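Nodulation protein S (Bradyrhizobium sp., PDB 3OFK) probably transfers a methyl group from S-adenosyl-L-methionine to nitrogen during synthesis of the lipochitooligosaccharide Nod factor. Local coordinates at residues A[73-78]-A[98-103]; A[180-185]-A[200-205]. All blocks are in the same frame, centred on the assembly; numbering follows the deposited sequence.

Contact 1: A[73-78]-A[98-103]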
ATOM      1  N   CYS A  73       8.415 -14.037  -0.776  1.00 38.10           N
ATOM      2  CA  CYS A  73       7.346 -14.532   0.093  1.00 39.04           C
ATOM      3  C   CYS A  73       7.039 -15.979  -0.289  1.00 39.01           C
ATOM      4  O   CYS A  73       6.843 -16.267  -1.453  1.00 39.16           O
ATOM      5  CB  CYS A  73       6.087 -13.707  -0.130  1.00 37.96           C
ATOM      6  SG  CYS A  73       6.272 -11.907   0.028  1.00 38.48           S
ATOM      7  N   LYS A  74       7.001 -16.884   0.680  1.00 39.43           N
ATOM      8  CA  LYS A  74       6.675 -18.287   0.429  1.00 41.15           C
ATOM      9  C   LYS A  74       5.232 -18.376  -0.119  1.00 39.27           C
ATOM     10  O   LYS A  74       4.935 -19.097  -1.077  1.00 38.53           O
ATOM     11  CB  LYS A  74       6.846 -19.075   1.741  1.00 43.25           C
ATOM     12  CG  LYS A  74       6.680 -20.573   1.671  1.00 49.34           C
ATOM     13  CD  LYS A  74       7.396 -21.195   2.880  1.00 59.16           C
ATOM     14  CE  LYS A  74       6.853 -22.562   3.261  1.00 65.93           C
ATOM     15  NZ  LYS A  74       7.618 -23.072   4.447  1.00 70.75           N
ATOM     16  N   ARG A  75       4.361 -17.603   0.502  1.00 38.58           N
ATOM     17  CA  ARG A  75       3.005 -17.345  -0.005  1.00 37.86           C
ATOM     18  C   ARG A  75       2.747 -15.844   0.021  1.00 35.09           C
ATOM     19  O   ARG A  75       3.187 -15.140   0.945  1.00 35.01           O
ATOM     20  CB  ARG A  75       1.960 -18.081   0.847  1.00 38.95           C
ATOM     21  CG  ARG A  75       1.989 -19.582   0.717  1.00 45.91           C
ATOM     22  CD  ARG A  75       0.823 -20.280   1.476  1.00 60.00           C
ATOM     23  NE  ARG A  75      -0.487 -20.019   0.860  1.00 68.36           N
ATOM     24  CZ  ARG A  75      -1.453 -19.238   1.354  1.00 73.34           C
ATOM     25  NH1 ARG A  75      -1.331 -18.610   2.520  1.00 75.43           N
ATOM     26  NH2 ARG A  75      -2.579 -19.092   0.667  1.00 75.90           N
ATOM     27  N   LEU A  76       2.026 -15.362  -0.992  1.00 32.55           N
ATOM     28  CA  LEU A  76       1.621 -13.949  -1.098  1.00 30.94           C
ATOM     29  C   LEU A  76       0.125 -13.895  -1.407  1.00 31.45           C
ATOM     30  O   LEU A  76      -0.361 -14.611  -2.311  1.00 29.64           O
ATOM     31  CB  LEU A  76       2.389 -13.217  -2.216  1.00 31.13           C
ATOM     32  CG  LEU A  76       2.142 -11.721  -2.511  1.00 27.00           C
ATOM     33  CD1 LEU A  76       2.353 -10.807  -1.246  1.00 31.92           C
ATOM     34  CD2 LEU A  76       2.945 -11.223  -3.667  1.00 31.83           C
ATOM     35  N   THR A  77      -0.598 -13.069  -0.649  1.00 31.45           N
ATOM     36  CA  THR A  77      -1.976 -12.695  -0.946  1.00 30.56           C
ATOM     37  C   THR A  77      -2.014 -11.216  -1.328  1.00 30.39           C
ATOM     38  O   THR A  77      -1.335 -10.374  -0.719  1.00 29.94           O
ATOM     39  CB  THR A  77      -2.850 -13.019   0.296  1.00 31.59           C
ATOM     40  OG1 THR A  77      -2.692 -14.416   0.555  1.00 34.19           O
ATOM     41  CG2 THR A  77      -4.364 -12.633   0.122  1.00 31.06           C
ATOM     42  N   VAL A  78      -2.838 -10.887  -2.317  1.00 29.07           N
ATOM     43  CA  VAL A  78      -2.927  -9.506  -2.815  1.00 28.80           C
ATOM     44  C   VAL A  78      -4.436  -9.103  -2.905  1.00 29.69           C
ATOM     45  O   VAL A  78      -5.272  -9.843  -3.449  1.00 30.11           O
ATOM     46  CB  VAL A  78      -2.334  -9.418  -4.203  1.00 28.93           C
ATOM     47  CG1 VAL A  78      -2.448  -7.967  -4.779  1.00 24.76           C
ATOM     48  CG2 VAL A  78      -0.892  -9.879  -4.222  1.00 31.84           C
ATOM     49  N   HIS A  98       2.536 -19.076  -6.341  1.00 37.25           N
ATOM     50  CA  HIS A  98       2.254 -18.952  -4.918  1.00 36.70           C
ATOM     51  C   HIS A  98       1.464 -17.677  -4.541  1.00 35.66           C
ATOM     52  O   HIS A  98       1.431 -17.317  -3.357  1.00 33.16           O
ATOM     53  CB  HIS A  98       3.563 -19.018  -4.114  1.00 37.02           C
ATOM     54  CG  HIS A  98       4.503 -17.866  -4.357  1.00 35.09           C
ATOM     55  ND1 HIS A  98       5.286 -17.760  -5.484  1.00 38.67           N
ATOM     56  CD2 HIS A  98       4.809 -16.787  -3.590  1.00 38.84           C
ATOM     57  CE1 HIS A  98       6.030 -16.663  -5.409  1.00 37.97           C
ATOM     58  NE2 HIS A  98       5.750 -16.045  -4.273  1.00 36.84           N
ATOM     59  N   ILE A  99       0.843 -17.010  -5.527  1.00 35.53           N
ATOM     60  CA  ILE A  99       0.120 -15.745  -5.271  1.00 34.82           C
ATOM     61  C   ILE A  99      -1.415 -15.989  -5.314  1.00 35.53           C
ATOM     62  O   ILE A  99      -1.891 -16.705  -6.208  1.00 35.76           O
ATOM     63  CB  ILE A  99       0.487 -14.628  -6.282  1.00 34.24           C
ATOM     64  CG1 ILE A  99       2.011 -14.492  -6.435  1.00 36.15           C
ATOM     65  CG2 ILE A  99      -0.187 -13.283  -5.884  1.00 32.55           C
ATOM     66  CD1 ILE A  99       2.469 -13.278  -7.302  1.00 33.64           C
ATOM     67  N   SER A 100      -2.142 -15.430  -4.323  1.00 34.28           N
ATOM     68  CA  SER A 100      -3.618 -15.451  -4.232  1.00 34.21           C
ATOM     69  C   SER A 100      -4.114 -14.032  -4.410  1.00 31.61           C
ATOM     70  O   SER A 100      -3.433 -13.113  -3.941  1.00 32.10           O
ATOM     71  CB  SER A 100      -4.030 -15.853  -2.809  1.00 35.01           C
ATOM     72  OG  SER A 100      -4.100 -17.237  -2.732  1.00 46.44           O
ATOM     73  N   TRP A 101      -5.304 -13.851  -4.988  1.00 30.59           N
ATOM     74  CA  TRP A 101      -5.877 -12.528  -5.164  1.00 28.59           C
ATOM     75  C   TRP A 101      -7.319 -12.448  -4.707  1.00 28.67           C
ATOM     76  O   TRP A 101      -8.094 -13.429  -4.754  1.00 29.71           O
ATOM     77  CB  TRP A 101      -5.793 -12.070  -6.629  1.00 28.80           C
ATOM     78  CG  TRP A 101      -4.481 -12.337  -7.302  1.00 32.32           C
ATOM     79  CD1 TRP A 101      -4.017 -13.543  -7.766  1.00 34.40           C
ATOM     80  CD2 TRP A 101      -3.484 -11.368  -7.641  1.00 27.21           C
ATOM     81  NE1 TRP A 101      -2.789 -13.378  -8.347  1.00 37.17           N
ATOM     82  CE2 TRP A 101      -2.444 -12.052  -8.293  1.00 36.12           C
ATOM     83  CE3 TRP A 101      -3.369  -9.980  -7.443  1.00 26.76           C
ATOM     84  CZ2 TRP A 101      -1.284 -11.397  -8.755  1.00 33.44           C
ATOM     85  CZ3 TRP A 101      -2.238  -9.341  -7.907  1.00 32.34           C
ATOM     86  CH2 TRP A 101      -1.207 -10.053  -8.540  1.00 30.55           C
ATOM     87  N   ALA A 102      -7.709 -11.247  -4.314  1.00 27.98           N
ATOM     88  CA  ALA A 102      -9.118 -10.969  -4.012  1.00 30.33           C
ATOM     89  C   ALA A 102      -9.479  -9.531  -4.398  1.00 30.53           C
ATOM     90  O   ALA A 102      -8.762  -8.618  -4.062  1.00 28.43           O
ATOM     91  CB  ALA A 102      -9.405 -11.265  -2.541  1.00 31.01           C
ATOM     92  N   ALA A 103     -10.580  -9.354  -5.144  1.00 33.83           N
ATOM     93  CA  ALA A 103     -11.063  -8.046  -5.497  1.00 35.63           C
ATOM     94  C   ALA A 103     -11.991  -7.655  -4.363  1.00 38.24           C
ATOM     95  O   ALA A 103     -13.167  -8.022  -4.346  1.00 40.93           O
ATOM     96  CB  ALA A 103     -11.804  -8.054  -6.874  1.00 36.29           C
TER
HETATM   97  O   HOH W   1      -1.612 -17.185  -1.243  1.00 22.41           O

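Contact 2: A[180-185]-A[200-205]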
ATOM      1  N   LEU A 180       0.701  -0.664  17.393  1.00 50.32           N
ATOM      2  CA  LEU A 180       1.948  -1.287  16.923  1.00 50.20           C
ATOM      3  C   LEU A 180       3.164  -0.491  17.355  1.00 51.09           C
ATOM      4  O   LEU A 180       3.043   0.670  17.724  1.00 51.43           O
ATOM      5  CB  LEU A 180       1.956  -1.419  15.396  1.00 47.42           C
ATOM      6  CG  LEU A 180       0.825  -2.230  14.748  1.00 46.72           C
ATOM      7  CD1 LEU A 180       0.903  -2.109  13.208  1.00 38.95           C
ATOM      8  CD2 LEU A 180       0.908  -3.675  15.169  1.00 44.56           C
ATOM      9  N   THR A 181       4.330  -1.134  17.286  1.00 51.72           N
ATOM     10  CA  THR A 181       5.606  -0.541  17.677  1.00 52.32           C
ATOM     11  C   THR A 181       6.391  -0.108  16.424  1.00 50.98           C
ATOM     12  O   THR A 181       6.680  -0.921  15.546  1.00 48.80           O
ATOM     13  CB  THR A 181       6.441  -1.550  18.524  1.00 56.05           C
ATOM     14  OG1 THR A 181       5.769  -1.831  19.766  1.00 55.26           O
ATOM     15  CG2 THR A 181       7.858  -1.014  18.841  1.00 55.83           C
ATOM     16  N   GLU A 182       6.707   1.177  16.314  1.00 51.13           N
ATOM     17  CA  GLU A 182       7.490   1.661  15.175  1.00 50.98           C
ATOM     18  C   GLU A 182       8.926   1.135  15.283  1.00 53.08           C
ATOM     19  O   GLU A 182       9.579   1.342  16.319  1.00 55.30           O
ATOM     20  CB  GLU A 182       7.502   3.192  15.092  1.00 51.14           C
ATOM     21  CG  GLU A 182       8.100   3.685  13.769  1.00 53.45           C
ATOM     22  CD  GLU A 182       8.088   5.200  13.604  1.00 56.52           C
ATOM     23  OE1 GLU A 182       7.032   5.839  13.803  1.00 56.84           O
ATOM     24  OE2 GLU A 182       9.135   5.758  13.236  1.00 54.41           O
ATOM     25  N   VAL A 183       9.409   0.442  14.250  1.00 52.08           N
ATOM     26  CA  VAL A 183      10.781  -0.096  14.253  1.00 54.88           C
ATOM     27  C   VAL A 183      11.753   0.747  13.405  1.00 55.80           C
ATOM     28  O   VAL A 183      12.967   0.714  13.643  1.00 58.02           O
ATOM     29  CB  VAL A 183      10.860  -1.576  13.783  1.00 55.30           C
ATOM     30  CG1 VAL A 183       9.742  -2.418  14.371  1.00 55.40           C
ATOM     31  CG2 VAL A 183      10.858  -1.683  12.272  1.00 53.59           C
ATOM     32  N   GLU A 184      11.226   1.488  12.427  1.00 53.78           N
ATOM     33  CA  GLU A 184      12.047   2.275  11.501  1.00 55.02           C
ATOM     34  C   GLU A 184      11.166   3.168  10.651  1.00 52.41           C
ATOM     35  O   GLU A 184      10.003   2.831  10.447  1.00 50.33           O
ATOM     36  CB  GLU A 184      12.825   1.341  10.550  1.00 56.62           C
ATOM     37  CG  GLU A 184      13.854   2.059   9.669  1.00 60.61           C
ATOM     38  CD  GLU A 184      14.618   1.134   8.734  1.00 64.28           C
ATOM     39  OE1 GLU A 184      14.469  -0.112   8.809  1.00 59.56           O
ATOM     40  OE2 GLU A 184      15.374   1.685   7.912  1.00 68.54           O
ATOM     41  N   ARG A 185      11.713   4.273  10.135  1.00 52.41           N
ATOM     42  CA  ARG A 185      11.002   5.079   9.131  1.00 51.35           C
ATOM     43  C   ARG A 185      11.956   5.654   8.106  1.00 52.80           C
ATOM     44  O   ARG A 185      13.162   5.704   8.338  1.00 56.03           O
ATOM     45  CB  ARG A 185      10.199   6.208   9.781  1.00 50.82           C
ATOM     46  CG  ARG A 185      11.047   7.270  10.501  1.00 56.74           C
ATOM     47  CD  ARG A 185      10.197   8.484  10.826  1.00 59.49           C
ATOM     48  NE  ARG A 185       9.078   8.090  11.661  1.00 56.88           N
ATOM     49  CZ  ARG A 185       7.998   8.825  11.898  1.00 56.79           C
ATOM     50  NH1 ARG A 185       7.861  10.037  11.372  1.00 59.77           N
ATOM     51  NH2 ARG A 185       7.044   8.328  12.679  1.00 52.28           N
ATOM     52  N   ALA A 200       7.127   3.865   7.085  1.00 44.94           N
ATOM     53  CA  ALA A 200       7.455   3.359   8.411  1.00 45.16           C
ATOM     54  C   ALA A 200       7.155   1.859   8.465  1.00 44.39           C
ATOM     55  O   ALA A 200       6.159   1.371   7.909  1.00 42.79           O
ATOM     56  CB  ALA A 200       6.661   4.108   9.491  1.00 44.53           C
ATOM     57  N   ARG A 201       8.039   1.143   9.143  1.00 46.18           N
ATOM     58  CA  ARG A 201       7.907  -0.271   9.366  1.00 46.87           C
ATOM     59  C   ARG A 201       7.514  -0.455  10.819  1.00 47.27           C
ATOM     60  O   ARG A 201       8.215   0.012  11.729  1.00 48.96           O
ATOM     61  CB  ARG A 201       9.230  -0.971   9.046  1.00 47.70           C
ATOM     62  CG  ARG A 201       9.219  -2.494   9.197  1.00 51.87           C
ATOM     63  CD  ARG A 201      10.574  -3.048   8.786  1.00 58.88           C
ATOM     64  NE  ARG A 201      10.653  -4.513   8.817  1.00 62.05           N
ATOM     65  CZ  ARG A 201      11.340  -5.241   9.704  1.00 67.14           C
ATOM     66  NH1 ARG A 201      12.050  -4.663  10.679  1.00 67.79           N
ATOM     67  NH2 ARG A 201      11.327  -6.577   9.607  1.00 66.41           N
ATOM     68  N   PHE A 202       6.391  -1.138  11.026  1.00 46.89           N
ATOM     69  CA  PHE A 202       5.869  -1.397  12.374  1.00 48.20           C
ATOM     70  C   PHE A 202       5.969  -2.876  12.737  1.00 50.38           C
ATOM     71  O   PHE A 202       5.890  -3.745  11.863  1.00 49.66           O
ATOM     72  CB  PHE A 202       4.420  -0.930  12.461  1.00 46.07           C
ATOM     73  CG  PHE A 202       4.255   0.562  12.330  1.00 44.64           C
ATOM     74  CD1 PHE A 202       4.091   1.369  13.464  1.00 38.77           C
ATOM     75  CD2 PHE A 202       4.221   1.162  11.085  1.00 45.05           C
ATOM     76  CE1 PHE A 202       3.943   2.722  13.351  1.00 41.11           C
ATOM     77  CE2 PHE A 202       4.048   2.542  10.970  1.00 45.73           C
ATOM     78  CZ  PHE A 202       3.902   3.318  12.111  1.00 44.28           C
ATOM     79  N   ARG A 203       6.188  -3.158  14.019  1.00 53.53           N
ATOM     80  CA  ARG A 203       6.172  -4.516  14.521  1.00 56.70           C
ATOM     81  C   ARG A 203       4.973  -4.720  15.429  1.00 58.48           C
ATOM     82  O   ARG A 203       4.533  -3.807  16.131  1.00 57.25           O
ATOM     83  CB  ARG A 203       7.459  -4.843  15.300  1.00 60.02           C
ATOM     84  CG  ARG A 203       7.689  -6.344  15.466  1.00 65.54           C
ATOM     85  CD  ARG A 203       9.003  -6.707  16.196  1.00 77.56           C
ATOM     86  NE  ARG A 203       9.079  -6.126  17.536  1.00 85.88           N
ATOM     87  CZ  ARG A 203       9.740  -5.010  17.853  1.00 91.72           C
ATOM     88  NH1 ARG A 203      10.412  -4.322  16.927  1.00 93.14           N
ATOM     89  NH2 ARG A 203       9.730  -4.578  19.111  1.00 93.83           N
ATOM     90  N   ASN A 204       4.460  -5.941  15.414  1.00 61.58           N
ATOM     91  CA  ASN A 204       3.342  -6.318  16.240  1.00 64.86           C
ATOM     92  C   ASN A 204       3.886  -6.714  17.587  1.00 70.19           C
ATOM     93  O   ASN A 204       4.472  -7.803  17.705  1.00 72.33           O
ATOM     94  CB  ASN A 204       2.596  -7.516  15.630  1.00 64.90           C
ATOM     95  CG  ASN A 204       1.213  -7.728  16.237  1.00 65.12           C
ATOM     96  OD1 ASN A 204       0.610  -6.804  16.779  1.00 64.29           O
ATOM     97  ND2 ASN A 204       0.698  -8.943  16.116  1.00 64.85           N
ATOM     98  N   PRO A 205       3.698  -5.848  18.613  1.00 73.51           N
ATOM     99  CA  PRO A 205       4.207  -6.194  19.941  1.00 78.48           C
ATOM    100  C   PRO A 205       3.391  -7.379  20.511  1.00 81.95           C
ATOM    101  O   PRO A 205       2.401  -7.184  21.232  1.00 83.20           O
ATOM    102  CB  PRO A 205       4.009  -4.892  20.728  1.00 78.78           C
ATOM    103  CG  PRO A 205       2.796  -4.282  20.150  1.00 75.54           C
ATOM    104  CD  PRO A 205       2.786  -4.685  18.676  1.00 71.98           C
TER
HETATM  105  O   HOH W   2      13.626  -2.247  10.316  1.00 29.34           O

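Contact 1: A[73-78]-A[98-103]
Val78 and Trp101 are bridge partners on two parallel strands, and their side chains lie side by side, pointing the same way. From its root outward, Val78 follows the CE3-CZ3 side of the indole. CB sits 3.4 Å from Trp101 CE3. CG1, anti to the backbone N (chi1 178°), comes within 3.4 Å of Trp101 CZ3. CG2 stands over one face of the six-membered ring, 4.2 Å from its centroid, a CH-pi contact, and it also touches Ile99 CG2 at 3.9 Å. Since Ile99 CG2 lies over the same indole face, toward the rim, the three side chains pack as one apolar group. Backbone bonds fix this register: Leu76 N to His98 O, Ser100 N to Leu76 O (2.8 Å), Val78 N to Ser100 O and Ala102 N to Val78 O. On the face bearing Thr77 and Ser100, a water joins Leu76 O to Ser100 OG (2.9 Å from the water) and only weakly reaches Thr77 OG1. The imidazole of His98 bonds through NE2 to Ala70 O. Helix 64-69 packs against Leu76, Val78 and Trp101, helix 83-92 adds Ile86, Ala89 and Cys90 around the indole, and strand 52-58 pairs with 73-80 as its other neighbour.

Contact 2: A[180-185]-A[200-205]
Thr181 to Arg185 and Ala200 to Arg203 pair as the two antiparallel arms of a beta hairpin, with strand 181-189 at one edge of the sheet. Thr181 and Arg203 form a hydrogen-bonded pair: Thr181 N reaches Arg203 O at 2.9 Å and the return bond from Arg203 N to Thr181 O is nearly straight (171°). Further along, Arg201 O accepts Val183 N at 2.8 Å and, weakly, Glu184 N, so two residues face one. The register shifts there, and Val183 points toward the partner strand. Its CG1 (chi1 -42°) meets Arg203 NH1 at 3.3 Å, while CG2, between the backbone N and the carbonyl carbon, lies 3.6 Å from Arg201 CG. Two of the bulge residues are also joined through their side chains: a water links Glu184 OE1 to Arg201 NH1. Glu184 OE2 forms a salt bridge with Arg44, and Arg201 NH2 a hydrogen bond with Ser49 OG. Within 180-185, Arg185 and Glu182 form a side-on salt bridge, NH2 to OE1 at 2.7 Å and NE to OE2. Leu180 CD1 packs on Phe202 CB at 3.8 Å, the two side chains crossing at about a right angle, and Phe202 also touches Leu176 and Thr177 of helix 169-179. Two residues opposite Arg201 define a classic beta bulge, here in the C-terminal antiparallel hairpin that completes the Rossmann-like sheet of S-adenosylmethionine-dependent methyltransferases.

Contact 1 and contact 2 occupy the two ends of one seven-stranded mixed sheet, their centres 23 Å apart and their nearest atoms about 12 Å apart, with no touch between them. Contact 1 comes first in the chain and closes before contact 2 opens. It joins strands 73-80 and 99-103 across helix 83-92, a parallel beta-alpha-beta unit, whereas 181-189 and 196-203 follow each other directly as a hairpin. Strands 52-58, 115-121 and 148-155 lie between the pairs, giving the order 3-2-1-4-5-7-6 of this methyltransferase fold. The Val78 side chain is about 8 Å from the bound S-adenosyl-L-homocysteine, that of Ala200 about 14 Å, which puts contact 1, through its inner strand 73-80, nearer the bound ligand than contact 2.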